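Local coordinates for UPF0131 protein ykqA (Bacillus subtilis, PDB 2QIK) that probably acts as a gamma-glutamylcyclotransferase, a cyclising acyltransferase, and carries two AIG2-like regions in one chain, at residues Q73-Q76 / G77-K80; R171-G174 / S175-D178; K116-Q119 / M120-S124. All coordinates share one frame; numbering follows the deposited sequence.

Interaction 1 of 3, residues Q73-Q76 / G77-K80; sequences QFFQ and GYHK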
ATOM      1  N   GLN A  73       7.260 -28.395   0.112  1.00 12.96           N
ATOM      2  CA  GLN A  73       6.752 -29.465  -0.733  1.00 13.01           C
ATOM      3  C   GLN A  73       5.999 -28.960  -1.945  1.00 14.05           C
ATOM      4  O   GLN A  73       6.097 -29.605  -3.011  1.00 16.07           O
ATOM      5  CB  GLN A  73       5.825 -30.399   0.022  1.00 13.10           C
ATOM      6  CG  GLN A  73       6.484 -31.179   1.083  1.00 14.65           C
ATOM      7  CD  GLN A  73       5.494 -31.959   1.935  1.00 15.38           C
ATOM      8  OE1 GLN A  73       5.773 -32.125   3.123  1.00 17.94           O
ATOM      9  NE2 GLN A  73       4.408 -32.459   1.355  1.00 17.09           N
ATOM     10  N   PHE A  74       5.236 -27.869  -1.823  1.00 12.89           N
ATOM     11  CA  PHE A  74       4.457 -27.338  -2.935  1.00 15.24           C
ATOM     12  C   PHE A  74       5.348 -26.759  -4.026  1.00 15.83           C
ATOM     13  O   PHE A  74       5.118 -26.957  -5.216  1.00 17.77           O
ATOM     14  CB  PHE A  74       3.430 -26.371  -2.396  1.00 17.31           C
ATOM     15  CG  PHE A  74       2.405 -25.991  -3.412  1.00 20.72           C
ATOM     16  CD1 PHE A  74       1.265 -26.758  -3.561  1.00 24.48           C
ATOM     17  CD2 PHE A  74       2.581 -24.885  -4.183  1.00 21.61           C
ATOM     18  CE1 PHE A  74       0.320 -26.439  -4.455  1.00 27.96           C
ATOM     19  CE2 PHE A  74       1.610 -24.541  -5.148  1.00 24.39           C
ATOM     20  CZ  PHE A  74       0.509 -25.318  -5.275  1.00 23.76           C
ATOM     21  N   PHE A  75       6.330 -25.960  -3.571  1.00 15.40           N
ATOM     22  CA  PHE A  75       7.202 -25.196  -4.469  1.00 17.32           C
ATOM     23  C   PHE A  75       8.434 -25.960  -4.936  1.00 17.82           C
ATOM     24  O   PHE A  75       9.545 -25.662  -4.594  1.00 18.02           O
ATOM     25  CB  PHE A  75       7.580 -23.841  -3.832  1.00 17.92           C
ATOM     26  CG  PHE A  75       6.429 -22.891  -3.769  1.00 20.25           C
ATOM     27  CD1 PHE A  75       5.582 -22.790  -2.652  1.00 18.31           C
ATOM     28  CD2 PHE A  75       6.154 -22.119  -4.841  1.00 23.52           C
ATOM     29  CE1 PHE A  75       4.493 -21.976  -2.622  1.00 17.89           C
ATOM     30  CE2 PHE A  75       5.085 -21.261  -4.788  1.00 23.16           C
ATOM     31  CZ  PHE A  75       4.258 -21.216  -3.682  1.00 24.47           C
ATOM     32  N   GLN A  76       8.175 -27.030  -5.666  1.00 18.54           N
ATOM     33  CA  GLN A  76       9.273 -27.853  -6.199  1.00 20.24           C
ATOM     34  C   GLN A  76      10.159 -27.027  -7.104  1.00 18.72           C
ATOM     35  O   GLN A  76       9.704 -26.195  -7.869  1.00 19.04           O
ATOM     36  CB  GLN A  76       8.632 -29.101  -6.930  1.00 20.08           C
ATOM     37  CG  GLN A  76       8.029 -30.054  -5.882  1.00 26.02           C
ATOM     38  CD  GLN A  76       7.254 -31.222  -6.447  1.00 26.49           C
ATOM     39  OE1 GLN A  76       6.588 -31.102  -7.488  1.00 30.83           O
ATOM     40  NE2 GLN A  76       7.356 -32.377  -5.769  1.00 29.78           N
ATOM     41  N   GLY A  77      11.469 -27.206  -7.016  1.00 20.21           N
ATOM     42  CA  GLY A  77      12.373 -26.363  -7.823  1.00 21.56           C
ATOM     43  C   GLY A  77      12.681 -24.988  -7.227  1.00 21.60           C
ATOM     44  O   GLY A  77      13.513 -24.248  -7.781  1.00 26.55           O
ATOM     45  N   TYR A  78      12.036 -24.617  -6.129  1.00 19.73           N
ATOM     46  CA  TYR A  78      12.386 -23.371  -5.448  1.00 19.03           C
ATOM     47  C   TYR A  78      13.293 -23.713  -4.298  1.00 20.22           C
ATOM     48  O   TYR A  78      13.217 -24.803  -3.707  1.00 23.10           O
ATOM     49  CB  TYR A  78      11.175 -22.643  -4.918  1.00 17.73           C
ATOM     50  CG  TYR A  78      10.311 -22.003  -5.917  1.00 15.80           C
ATOM     51  CD1 TYR A  78      10.103 -20.633  -5.861  1.00 18.85           C
ATOM     52  CD2 TYR A  78       9.724 -22.726  -6.974  1.00 17.34           C
ATOM     53  CE1 TYR A  78       9.340 -20.005  -6.769  1.00 22.93           C
ATOM     54  CE2 TYR A  78       8.938 -22.076  -7.862  1.00 21.22           C
ATOM     55  CZ  TYR A  78       8.743 -20.732  -7.758  1.00 24.07           C
ATOM     56  OH  TYR A  78       7.947 -20.046  -8.632  1.00 28.27           O
ATOM     57  N   HIS A  79      14.129 -22.756  -3.980  1.00 18.83           N
ATOM     58  CA  HIS A  79      15.041 -22.755  -2.812  1.00 20.00           C
ATOM     59  C   HIS A  79      14.601 -21.577  -1.902  1.00 15.24           C
ATOM     60  O   HIS A  79      13.742 -20.785  -2.270  1.00 14.06           O
ATOM     61  CB  HIS A  79      16.499 -22.532  -3.226  1.00 22.48           C
ATOM     62  CG  HIS A  79      17.075 -23.620  -4.081  1.00 28.37           C
ATOM     63  ND1 HIS A  79      17.505 -24.821  -3.568  1.00 33.68           N
ATOM     64  CD2 HIS A  79      17.293 -23.681  -5.421  1.00 32.55           C
ATOM     65  CE1 HIS A  79      17.970 -25.580  -4.545  1.00 32.18           C
ATOM     66  NE2 HIS A  79      17.865 -24.906  -5.682  1.00 34.15           N
ATOM     67  N   LYS A  80      15.160 -21.533  -0.704  1.00 16.12           N
ATOM     68  CA  LYS A  80      14.869 -20.437   0.142  1.00 14.88           C
ATOM     69  C   LYS A  80      16.094 -19.937   0.819  1.00 12.63           C
ATOM     70  O   LYS A  80      17.112 -20.640   0.900  1.00 13.66           O
ATOM     71  CB  LYS A  80      13.780 -20.786   1.144  1.00 18.74           C
ATOM     72  CG  LYS A  80      14.206 -21.728   2.129  1.00 21.87           C
ATOM     73  CD  LYS A  80      12.898 -22.347   2.739  1.00 24.78           C
ATOM     74  CE  LYS A  80      12.997 -22.926   4.137  1.00 27.00           C
ATOM     75  NZ  LYS A  80      12.839 -24.412   4.073  1.00 21.55           N
TER
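F75 and Y78 stand at the two ends of a type II beta turn, its first and fourth residues, with Q76 and G77 at the corners of the bend that leads from helix 65-74 into strand 79-87, and their rings meet in a T-shaped (edge-to-face) pair. The edge of F75 points at the face of Y78, with ring centroids 5.3 Å apart and planes inclined at 69°. One ring atom does most of the touching: CD2 of F75 stands over the centre of the tyrosine ring, 4.1 Å from Y78 CE2. Nearer the backbone the two side chains also touch at their roots, where F75 CB lies 3.9 Å from Y78 CG. Both residues carry CG anti to their own carbonyl carbon (chi1 -71° for F75 and -72° for Y78), and this brings the two rings out on the same side of the turn. One face of the F75 ring is covered toward its rim by CD2 of F74, the last helical residue.

The turn is closed by a backbone hydrogen bond from Y78 N to F75 O, 3.1 Å long. F75 is itself the centre of an inverse gamma turn, in which Q76 N makes a weak bond to F74 O. G77 has the positive phi of the third position of a type II turn, where a CB would jam against the carbonyl oxygen of Q76. Beyond the turn, F75 packs on T10, a residue of the substrate site inferred by similarity, and Y78 on M99. In the plane of the tyrosine ring, at its edge, Q76 O approaches Y78 CD2 to 3.6 Å.

Interaction 2 of 3, residues R171-G174 / S175-D178; sequences REDG and SRAD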
ATOM      1  N   ARG A 171       8.282  18.023   2.185  1.00 17.81           N
ATOM      2  CA  ARG A 171       8.443  18.969   1.091  1.00 17.83           C
ATOM      3  C   ARG A 171       8.878  20.300   1.690  1.00 20.72           C
ATOM      4  O   ARG A 171       8.860  20.537   2.895  1.00 19.66           O
ATOM      5  CB  ARG A 171       7.134  19.129   0.300  1.00 20.03           C
ATOM      6  CG  ARG A 171       6.620  17.860  -0.357  1.00 23.63           C
ATOM      7  CD  ARG A 171       7.610  17.147  -1.154  1.00 32.40           C
ATOM      8  NE  ARG A 171       7.080  16.734  -2.451  1.00 33.78           N
ATOM      9  CZ  ARG A 171       7.582  15.755  -3.180  1.00 31.46           C
ATOM     10  NH1 ARG A 171       8.588  15.046  -2.715  1.00 29.80           N
ATOM     11  NH2 ARG A 171       7.035  15.450  -4.352  1.00 34.38           N
ATOM     12  N   GLU A 172       9.261  21.192   0.797  1.00 21.43           N
ATOM     13  CA  GLU A 172       9.789  22.467   1.265  1.00 23.29           C
ATOM     14  C   GLU A 172       8.749  23.270   2.019  1.00 22.43           C
ATOM     15  O   GLU A 172       9.121  23.975   3.000  1.00 25.26           O
ATOM     16  CB  GLU A 172      10.450  23.232   0.090  1.00 25.01           C
ATOM     17  CG  GLU A 172      11.628  22.475  -0.557  1.00 29.20           C
ATOM     18  CD  GLU A 172      12.187  23.122  -1.845  1.00 30.41           C
ATOM     19  OE1 GLU A 172      13.403  23.549  -1.882  1.00 36.93           O
ATOM     20  OE2 GLU A 172      11.432  23.204  -2.871  1.00 38.01           O
ATOM     21  N   ASP A 173       7.463  23.166   1.647  1.00 20.04           N
ATOM     22  CA  ASP A 173       6.402  23.970   2.244  1.00 19.88           C
ATOM     23  C   ASP A 173       5.681  23.270   3.396  1.00 19.32           C
ATOM     24  O   ASP A 173       4.781  23.819   3.976  1.00 19.81           O
ATOM     25  CB  ASP A 173       5.412  24.431   1.173  1.00 20.44           C
ATOM     26  CG  ASP A 173       4.699  23.296   0.507  1.00 22.55           C
ATOM     27  OD1 ASP A 173       3.741  23.523  -0.271  1.00 25.70           O
ATOM     28  OD2 ASP A 173       5.037  22.118   0.671  1.00 25.92           O
ATOM     29  N   GLY A 174       6.159  22.128   3.821  1.00 16.78           N
ATOM     30  CA  GLY A 174       5.451  21.326   4.761  1.00 14.78           C
ATOM     31  C   GLY A 174       5.314  19.894   4.294  1.00 13.89           C
ATOM     32  O   GLY A 174       5.797  19.527   3.239  1.00 18.07           O
ATOM     33  N   SER A 175       4.593  19.104   5.028  1.00 12.90           N
ATOM     34  CA  SER A 175       4.415  17.690   4.773  0.50 11.17           C
ATOM     35  C   SER A 175       3.241  17.375   3.829  1.00 12.25           C
ATOM     36  O   SER A 175       2.403  18.252   3.506  1.00 16.03           O
ATOM     37  CB  SER A 175       4.063  17.040   6.080  0.50 10.62           C
ATOM     38  OG  SER A 175       2.848  17.548   6.537  0.50  7.79           O
ATOM     39  N   ARG A 176       3.238  16.159   3.291  1.00 10.75           N
ATOM     40  CA  ARG A 176       2.039  15.557   2.702  1.00 10.00           C
ATOM     41  C   ARG A 176       1.706  14.272   3.451  1.00  9.14           C
ATOM     42  O   ARG A 176       2.535  13.711   4.167  1.00  9.75           O
ATOM     43  CB  ARG A 176       2.211  15.303   1.203  1.00 10.67           C
ATOM     44  CG  ARG A 176       2.637  16.574   0.427  1.00 11.86           C
ATOM     45  CD  ARG A 176       1.608  17.595   0.368  1.00 13.38           C
ATOM     46  NE  ARG A 176       1.937  18.692  -0.501  1.00 17.39           N
ATOM     47  CZ  ARG A 176       2.706  19.706  -0.191  1.00 17.89           C
ATOM     48  NH1 ARG A 176       3.317  19.783   0.947  1.00 16.53           N
ATOM     49  NH2 ARG A 176       2.932  20.668  -1.095  1.00 21.30           N
ATOM     50  N   ALA A 177       0.494  13.806   3.263  1.00  8.90           N
ATOM     51  CA  ALA A 177      -0.073  12.690   3.966  1.00  8.64           C
ATOM     52  C   ALA A 177       0.449  11.328   3.519  1.00  7.53           C
ATOM     53  O   ALA A 177       0.928  11.155   2.421  1.00  9.01           O
ATOM     54  CB  ALA A 177      -1.554  12.710   3.895  1.00  9.40           C
ATOM     55  N   ASP A 178       0.227  10.383   4.378  1.00  7.72           N
ATOM     56  CA  ASP A 178       0.691   9.004   4.288  1.00  7.88           C
ATOM     57  C   ASP A 178      -0.182   8.178   5.210  1.00  7.73           C
ATOM     58  O   ASP A 178      -0.897   8.741   6.036  1.00  8.49           O
ATOM     59  CB  ASP A 178       2.149   8.876   4.736  1.00  8.35           C
ATOM     60  CG  ASP A 178       2.794   7.544   4.473  1.00  9.06           C
ATOM     61  OD1 ASP A 178       2.370   6.799   3.527  1.00  8.53           O
ATOM     62  OD2 ASP A 178       3.846   7.280   5.117  1.00  9.42           O
TER
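The charged contact between D173 and R176 clasps the tight beta hairpin that joins strands 164-171 and 174-180. R176 meets the carboxylate end-on with its two terminal nitrogens: NH1 bonds to D173 OD2 at 2.9 Å, and NH2 bonds to D173 OD1 at 3.1 Å. NH2 also reaches OD2, which therefore accepts from both nitrogens. The grip is twisted, with carboxylate and guanidinium planes 42° apart; OD2 lies in the guanidinium plane, whereas OD1 is tilted from it. D173 places CG between its backbone N and carbonyl carbon (chi1 63°), which turns the carboxylate toward the arginine.

Among hydrogen bonds to the backbone, R176 NH1 donates to S175 O at 3.1 Å from well above that carbonyl plane, so the same nitrogen ties the arginine back to its own strand. G174 N to R171 O closes the type I turn R171-G174, and R171 N to G174 O completes the pair at the hairpin end. G174, at phi 129°, has a backbone that would press a CB against the carbonyl oxygen of D173.

Apolar contact comes from R171, whose CG lies over one face of the R176 guanidinium, toward its rim, 4.0 Å from NH1. A leucine at R176 would probably leave the D173 carboxylate without its countercharge and free to turn.

The guanidinium has a further cation-pi partner in Y247 of helix 245-258, and a citrate, probably from the crystallisation liquor, is bound nearby. D173 and R176 both touch H246 of that helix and the preceding P244, while R176 pairs through its backbone with L169 of strand 164-171.

Interaction 3 of 3, residues K116-Q119 / M120-S124; sequences KEHQ and MISKS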
ATOM      1  N   LYS A 116       1.129  -7.488  -7.225  1.00  6.97           N
ATOM      2  CA  LYS A 116      -0.255  -7.015  -7.299  1.00  7.39           C
ATOM      3  C   LYS A 116      -0.399  -5.792  -8.168  1.00  6.84           C
ATOM      4  O   LYS A 116      -1.414  -5.670  -8.875  1.00  8.02           O
ATOM      5  CB  LYS A 116      -0.775  -6.768  -5.882  1.00  9.37           C
ATOM      6  CG  LYS A 116      -1.072  -7.906  -5.040  1.00 11.41           C
ATOM      7  CD  LYS A 116      -1.895  -7.641  -3.840  1.00 13.48           C
ATOM      8  CE  LYS A 116      -2.252  -8.919  -3.252  1.00 14.42           C
ATOM      9  NZ  LYS A 116      -3.003  -8.798  -2.055  1.00 15.34           N
ATOM     10  N   GLU A 117       0.548  -4.887  -8.104  1.00  6.42           N
ATOM     11  CA  GLU A 117       0.507  -3.725  -8.983  1.00  7.75           C
ATOM     12  C   GLU A 117       0.632  -4.196 -10.421  1.00  7.30           C
ATOM     13  O   GLU A 117      -0.130  -3.743 -11.285  1.00  8.37           O
ATOM     14  CB  GLU A 117       1.644  -2.787  -8.593  1.00  8.07           C
ATOM     15  CG  GLU A 117       1.667  -1.442  -9.343  1.00  9.50           C
ATOM     16  CD  GLU A 117       2.335  -1.400 -10.655  1.00  8.58           C
ATOM     17  OE1 GLU A 117       2.202  -0.334 -11.323  1.00 11.61           O
ATOM     18  OE2 GLU A 117       3.032  -2.380 -10.985  1.00  9.42           O
ATOM     19  N   HIS A 118       1.463  -5.192 -10.681  1.00  6.49           N
ATOM     20  CA  HIS A 118       1.640  -5.711 -12.014  1.00  7.41           C
ATOM     21  C   HIS A 118       0.332  -6.322 -12.481  1.00  7.03           C
ATOM     22  O   HIS A 118      -0.047  -6.203 -13.658  1.00  8.01           O
ATOM     23  CB  HIS A 118       2.782  -6.721 -12.032  1.00  9.24           C
ATOM     24  CG  HIS A 118       2.811  -7.579 -13.278  1.00 15.04           C
ATOM     25  ND1 HIS A 118       2.468  -8.916 -13.332  1.00 22.65           N
ATOM     26  CD2 HIS A 118       3.233  -7.253 -14.503  1.00 18.39           C
ATOM     27  CE1 HIS A 118       2.627  -9.355 -14.573  1.00 20.26           C
ATOM     28  NE2 HIS A 118       3.085  -8.362 -15.305  1.00 21.25           N
ATOM     29  N   GLN A 119      -0.350  -7.086 -11.636  1.00  7.42           N
ATOM     30  CA  GLN A 119      -1.633  -7.727 -12.032  1.00  8.06           C
ATOM     31  C   GLN A 119      -2.673  -6.676 -12.380  1.00  6.75           C
ATOM     32  O   GLN A 119      -3.393  -6.798 -13.326  1.00  9.00           O
ATOM     33  CB  GLN A 119      -2.128  -8.612 -10.914  1.00  8.46           C
ATOM     34  CG  GLN A 119      -1.247  -9.897 -10.708  1.00  9.53           C
ATOM     35  CD  GLN A 119      -1.700 -10.697  -9.526  1.00  9.95           C
ATOM     36  OE1 GLN A 119      -1.945 -11.928  -9.678  1.00 13.72           O
ATOM     37  NE2 GLN A 119      -1.889 -10.074  -8.433  1.00  8.26           N
HETATM   38  N   MSE A 120      -2.701  -5.602 -11.607  1.00  7.56           N
HETATM   39  CA  MSE A 120      -3.652  -4.550 -11.828  1.00  7.00           C
HETATM   40  C   MSE A 120      -3.462  -3.873 -13.174  1.00  7.51           C
HETATM   41  O   MSE A 120      -4.404  -3.642 -13.956  1.00  8.04           O
HETATM   42  CB  MSE A 120      -3.563  -3.528 -10.704  1.00  7.32           C
HETATM   43  CG  MSE A 120      -4.428  -2.250 -10.875  1.00  9.07           C
HETATM   44 SE   MSE A 120      -4.286  -1.005  -9.469  1.00 15.90          SE
HETATM   45  CE  MSE A 120      -2.499  -0.482  -9.829  1.00  9.85           C
ATOM     46  N   ILE A 121      -2.207  -3.515 -13.493  1.00  7.49           N
ATOM     47  CA  ILE A 121      -1.953  -2.807 -14.722  0.50  8.71           C
ATOM     48  C   ILE A 121      -1.975  -3.756 -15.903  1.00  9.86           C
ATOM     49  O   ILE A 121      -2.601  -3.446 -16.921  1.00 11.34           O
ATOM     50  CB  ILE A 121      -0.683  -1.985 -14.648  0.50  9.43           C
ATOM     51  CG1 ILE A 121      -0.884  -0.840 -13.673  0.50 12.24           C
ATOM     52  CG2 ILE A 121      -0.299  -1.443 -16.000  0.50 13.30           C
ATOM     53  CD1 ILE A 121      -0.577  -1.198 -12.297  0.50 19.58           C
ATOM     54  N   SER A 122      -1.321  -4.921 -15.829  1.00  9.23           N
ATOM     55  CA  SER A 122      -1.208  -5.789 -16.989  1.00 10.40           C
ATOM     56  C   SER A 122      -2.558  -6.422 -17.369  1.00 10.41           C
ATOM     57  O   SER A 122      -2.742  -6.800 -18.531  1.00 13.09           O
ATOM     58  CB  SER A 122      -0.154  -6.835 -16.755  1.00 12.50           C
ATOM     59  OG  SER A 122      -0.566  -7.755 -15.811  1.00 14.02           O
ATOM     60  N   LYS A 123      -3.481  -6.542 -16.437  1.00 10.33           N
ATOM     61  CA  LYS A 123      -4.816  -7.070 -16.734  1.00 11.38           C
ATOM     62  C   LYS A 123      -5.844  -5.927 -16.872  1.00 11.21           C
ATOM     63  O   LYS A 123      -7.054  -6.222 -16.978  1.00 14.05           O
ATOM     64  CB  LYS A 123      -5.270  -8.105 -15.691  1.00 14.41           C
ATOM     65  CG  LYS A 123      -4.308  -9.278 -15.559  1.00 16.73           C
ATOM     66  CD  LYS A 123      -4.539 -10.430 -16.429  1.00 27.66           C
ATOM     67  CE  LYS A 123      -3.759 -11.641 -15.839  1.00 28.48           C
ATOM     68  NZ  LYS A 123      -3.475 -11.485 -14.369  1.00 30.77           N
ATOM     69  N   SER A 124      -5.399  -4.677 -16.884  1.00  9.82           N
ATOM     70  CA  SER A 124      -6.274  -3.534 -17.052  0.50  9.48           C
ATOM     71  C   SER A 124      -7.512  -3.686 -16.138  1.00  8.72           C
ATOM     72  O   SER A 124      -8.659  -3.527 -16.577  1.00 10.11           O
ATOM     73  CB  SER A 124      -6.628  -3.229 -18.537  0.50 10.78           C
ATOM     74  OG  SER A 124      -5.498  -2.893 -19.382  0.50 11.79           O
TER
HETATM   75  O   HOH W   1      -1.532 -13.311 -12.299  1.00 21.11           O
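H118 and S122 meet one turn apart on helix 115-122, which ends in a Schellman motif with S124, at positive phi, as its C-prime residue. S122 holds OG between its backbone N and carbonyl carbon (chi1 70°), and from there the hydroxyl turns back to donate to H118 O at 2.7 Å. S122 N bonds to the same oxygen at 2.8 Å, from the other face of the carbonyl plane, so two donors grip one acceptor. The H118 side chain, CG anti to the backbone N (chi1 165°), lays its ring over the serine: S122 CB makes a CH-pi contact 4.2 Å from the ring centroid.

E117 bends at chi2 (-85°), and its carboxylate is held by outside partners, OE2 by S112 and OE1 by Y202 of helix 198-204. The selenomethionine M120 packs on that helix and on F216 of strand 212-221.

Q119 runs extended beyond CG. Its NE2 bonds to E15, and on the other amide atom a water donates to Q119 OE1 at 3.0 Å while accepting a weak bond from K123 NZ at 3.4 Å.

Along the chain the three contacts come in series, none enclosing or crossing another. Interaction 1 comes first, turning the chain from helix 65-74 into strand 79-87 of the five-stranded antiparallel sheet. Interaction 3 follows at 116-124; it closes no loop but finishes helix 115-122, which touches the loop at K13 and E15 as well as helix 198-204 and strand 212-221, joining earlier and later parts of the chain. Interaction 2 is last, closing the hairpin of strands 164-171 and 174-180 against helix 245-258. Interactions 1 and 2 lie on opposite sides of the chain's centre, about 44 Å apart between centres, and no two of the three touch.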